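Long-range contact in alkaline serine protease (PDB 2PFE), which probably cleaves peptide bonds as a secreted serine endopeptidase of the alpha-lytic protease type, this chain being its mature protease domain: residues Q89-V97 and C108-Q116. Sequence-based numbering, arbitrary orientation. Where two conformers were deposited one is given.
Sequences QEAATGSSV and CGTIQSKNQ
K114 reaches back past T93, and its ammonium group meets the E90 carboxylate. The lysine chain is fully extended, with CG anti to the carbonyl carbon (chi1 -63°). E90 is extended too and runs out to meet it from the other end. K114 NZ forms a salt bridge to E90 OE2 at 2.7 Å, on the anti side of the carboxylate and 27° out of its plane. The same NZ donates to A91 O at 2.7 Å, in the carbonyl plane. T93 lies alongside the lysine methylenes, its OG1 3.7 Å from K114 CG. A water joins T93 OG1 to K114 N.

I111 points toward 89-97 and packs between A91 and V97. Its CD1 touches A91 CB at 3.9 Å, while CG1 meets V97 CG1 at 3.8 Å. The V97 and I111 side chains are roughly perpendicular. T131 and W144 also pack on V97, within the C-terminal beta-barrel.

S96 and V97 begin the antiparallel hairpin 96-101/105-113, which the C98-C108 disulfide also links. V97 and G109 bond in both directions. Ahead of the strand, I111 N donates to S95 O, and G94 N, in the type II turn A92-S95, donates to I111 O at 2.8 Å.

Two acceptors, one charged and one a backbone carbonyl, thus share the K114 ammonium and hold the lysine end against the loop. The nearby carboxylate would be expected to favour its protonated state.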
loop_
_atom_site.group_PDB
_atom_site.type_symbol
_atom_site.label_atom_id
_atom_site.label_comp_id
_atom_site.label_asym_id
_atom_site.label_seq_id
_atom_site.Cartn_x
_atom_site.Cartn_y
_atom_site.Cartn_z
ATOM N N GLN A 89 -6.438 -8.090 -10.527
ATOM C CA GLN A 89 -7.864 -8.328 -10.746
ATOM C C GLN A 89 -8.631 -7.976 -9.470
ATOM O O GLN A 89 -8.415 -8.583 -8.411
ATOM C CB GLN A 89 -8.116 -9.785 -11.133
ATOM C CG GLN A 89 -9.589 -10.138 -11.260
ATOM C CD GLN A 89 -9.826 -11.639 -11.371
ATOM O OE1 GLN A 89 -10.326 -12.121 -12.386
ATOM N NE2 GLN A 89 -9.462 -12.384 -10.328
ATOM N N GLU A 90 -9.526 -6.999 -9.599
ATOM C CA GLU A 90 -10.294 -6.447 -8.476
ATOM C C GLU A 90 -11.243 -7.488 -7.896
ATOM O O GLU A 90 -11.980 -8.144 -8.617
ATOM C CB GLU A 90 -11.059 -5.200 -8.930
ATOM C CG GLU A 90 -11.796 -4.455 -7.833
ATOM C CD GLU A 90 -12.658 -3.338 -8.389
ATOM O OE1 GLU A 90 -12.436 -2.924 -9.553
ATOM O OE2 GLU A 90 -13.578 -2.899 -7.676
ATOM N N ALA A 91 -11.186 -7.646 -6.580
ATOM C CA ALA A 91 -12.083 -8.535 -5.868
ATOM C C ALA A 91 -13.434 -7.863 -5.667
ATOM O O ALA A 91 -13.523 -6.643 -5.598
ATOM C CB ALA A 91 -11.483 -8.880 -4.524
ATOM N N ALA A 92 -14.481 -8.674 -5.557
ATOM C CA ALA A 92 -15.827 -8.195 -5.317
ATOM C C ALA A 92 -16.060 -7.791 -3.869
ATOM O O ALA A 92 -15.383 -8.273 -2.944
ATOM C CB ALA A 92 -16.828 -9.253 -5.716
ATOM N N THR A 93 -17.037 -6.905 -3.684
ATOM C CA THR A 93 -17.538 -6.608 -2.357
ATOM C C THR A 93 -17.964 -7.919 -1.708
ATOM O O THR A 93 -18.578 -8.787 -2.353
ATOM C CB THR A 93 -18.693 -5.608 -2.442
ATOM O OG1 THR A 93 -18.197 -4.380 -2.996
ATOM C CG2 THR A 93 -19.279 -5.314 -1.058
ATOM N N GLY A 94 -17.566 -8.092 -0.454
ATOM C CA GLY A 94 -17.825 -9.318 0.281
ATOM C C GLY A 94 -16.666 -10.309 0.271
ATOM O O GLY A 94 -16.670 -11.283 1.031
ATOM N N SER A 95 -15.684 -10.096 -0.607
ATOM C CA SER A 95 -14.548 -11.008 -0.712
ATOM C C SER A 95 -13.650 -10.938 0.525
ATOM O O SER A 95 -13.539 -9.881 1.155
ATOM C CB SER A 95 -13.700 -10.642 -1.930
ATOM O OG SER A 95 -12.615 -11.555 -2.081
ATOM N N SER A 96 -12.978 -12.036 0.843
ATOM C CA SER A 96 -11.885 -11.974 1.803
ATOM C C SER A 96 -10.748 -11.153 1.212
ATOM O O SER A 96 -10.584 -11.055 -0.019
ATOM C CB SER A 96 -11.390 -13.391 2.108
ATOM O OG SER A 96 -10.954 -14.016 0.920
ATOM N N VAL A 97 -9.934 -10.586 2.094
ATOM C CA VAL A 97 -8.781 -9.829 1.671
ATOM C C VAL A 97 -7.805 -9.814 2.847
ATOM O O VAL A 97 -8.218 -9.914 4.013
ATOM C CB VAL A 97 -9.204 -8.402 1.227
ATOM C CG1 VAL A 97 -9.723 -7.579 2.416
ATOM C CG2 VAL A 97 -8.088 -7.669 0.488
ATOM N N CYS A 108 -6.128 -10.184 8.129
ATOM C CA CYS A 108 -7.172 -10.400 7.139
ATOM C C CYS A 108 -8.560 -9.969 7.569
ATOM O O CYS A 108 -8.842 -9.747 8.744
ATOM C CB CYS A 108 -7.218 -11.870 6.738
ATOM S SG CYS A 108 -5.611 -12.522 6.202
ATOM N N GLY A 109 -9.429 -9.857 6.587
ATOM C CA GLY A 109 -10.783 -9.453 6.841
ATOM C C GLY A 109 -11.596 -9.591 5.585
ATOM O O GLY A 109 -11.275 -10.378 4.708
ATOM N N THR A 110 -12.679 -8.817 5.521
ATOM C CA THR A 110 -13.648 -8.880 4.420
ATOM C C THR A 110 -13.805 -7.476 3.838
ATOM O O THR A 110 -13.823 -6.485 4.588
ATOM C CB THR A 110 -15.025 -9.433 4.925
ATOM O OG1 THR A 110 -14.829 -10.784 5.383
ATOM C CG2 THR A 110 -16.063 -9.466 3.828
ATOM N N ILE A 111 -13.959 -7.385 2.514
ATOM C CA ILE A 111 -14.253 -6.128 1.837
ATOM C C ILE A 111 -15.738 -5.833 2.068
ATOM O O ILE A 111 -16.600 -6.636 1.697
ATOM C CB ILE A 111 -13.969 -6.244 0.326
ATOM C CG1 ILE A 111 -12.461 -6.425 0.093
ATOM C CG2 ILE A 111 -14.518 -5.006 -0.408
ATOM C CD1 ILE A 111 -12.033 -6.671 -1.365
ATOM N N GLN A 112 -16.038 -4.702 2.700
ATOM C CA GLN A 112 -17.415 -4.388 3.075
ATOM C C GLN A 112 -18.125 -3.436 2.136
ATOM O O GLN A 112 -19.318 -3.602 1.852
ATOM C CB GLN A 112 -17.463 -3.753 4.468
ATOM C CG GLN A 112 -17.102 -4.699 5.598
ATOM C CD GLN A 112 -17.629 -4.185 6.931
ATOM O OE1 GLN A 112 -17.548 -2.985 7.219
ATOM N NE2 GLN A 112 -18.202 -5.078 7.737
ATOM N N SER A 113 -17.415 -2.405 1.706
ATOM C CA SER A 113 -18.025 -1.348 0.903
ATOM C C SER A 113 -16.976 -0.558 0.153
ATOM O O SER A 113 -15.946 -0.208 0.711
ATOM C CB SER A 113 -18.846 -0.410 1.787
ATOM O OG SER A 113 -18.017 0.345 2.636
ATOM N N LYS A 114 -17.256 -0.258 -1.113
ATOM C CA LYS A 114 -16.330 0.457 -1.969
ATOM C C LYS A 114 -16.756 1.911 -2.143
ATOM O O LYS A 114 -17.870 2.312 -1.798
ATOM C CB LYS A 114 -16.218 -0.233 -3.338
ATOM C CG LYS A 114 -15.661 -1.643 -3.259
ATOM C CD LYS A 114 -15.575 -2.260 -4.625
ATOM C CE LYS A 114 -14.963 -3.664 -4.542
ATOM N NZ LYS A 114 -14.947 -4.411 -5.838
ATOM N N ASN A 115 -15.849 2.697 -2.691
ATOM C CA ASN A 115 -16.129 4.100 -3.008
ATOM C C ASN A 115 -16.592 4.914 -1.795
ATOM O O ASN A 115 -17.545 5.712 -1.883
ATOM C CB ASN A 115 -17.100 4.258 -4.190
ATOM C CG ASN A 115 -16.935 5.594 -4.876
ATOM O OD1 ASN A 115 -15.851 6.201 -4.818
ATOM N ND2 ASN A 115 -18.000 6.069 -5.537
ATOM N N GLN A 116 -15.901 4.719 -0.674
ATOM C CA GLN A 116 -16.231 5.374 0.577
ATOM C C GLN A 116 -15.408 6.627 0.785
ATOM O O GLN A 116 -14.239 6.679 0.374
ATOM C CB GLN A 116 -15.980 4.431 1.753
ATOM C CG GLN A 116 -16.851 3.215 1.700
ATOM C CD GLN A 116 -18.307 3.559 1.805
ATOM O OE1 GLN A 116 -18.775 4.018 2.842
ATOM N NE2 GLN A 116 -19.028 3.383 0.709
HETATM O O HOH W 1 -19.267 -1.954 -2.289
#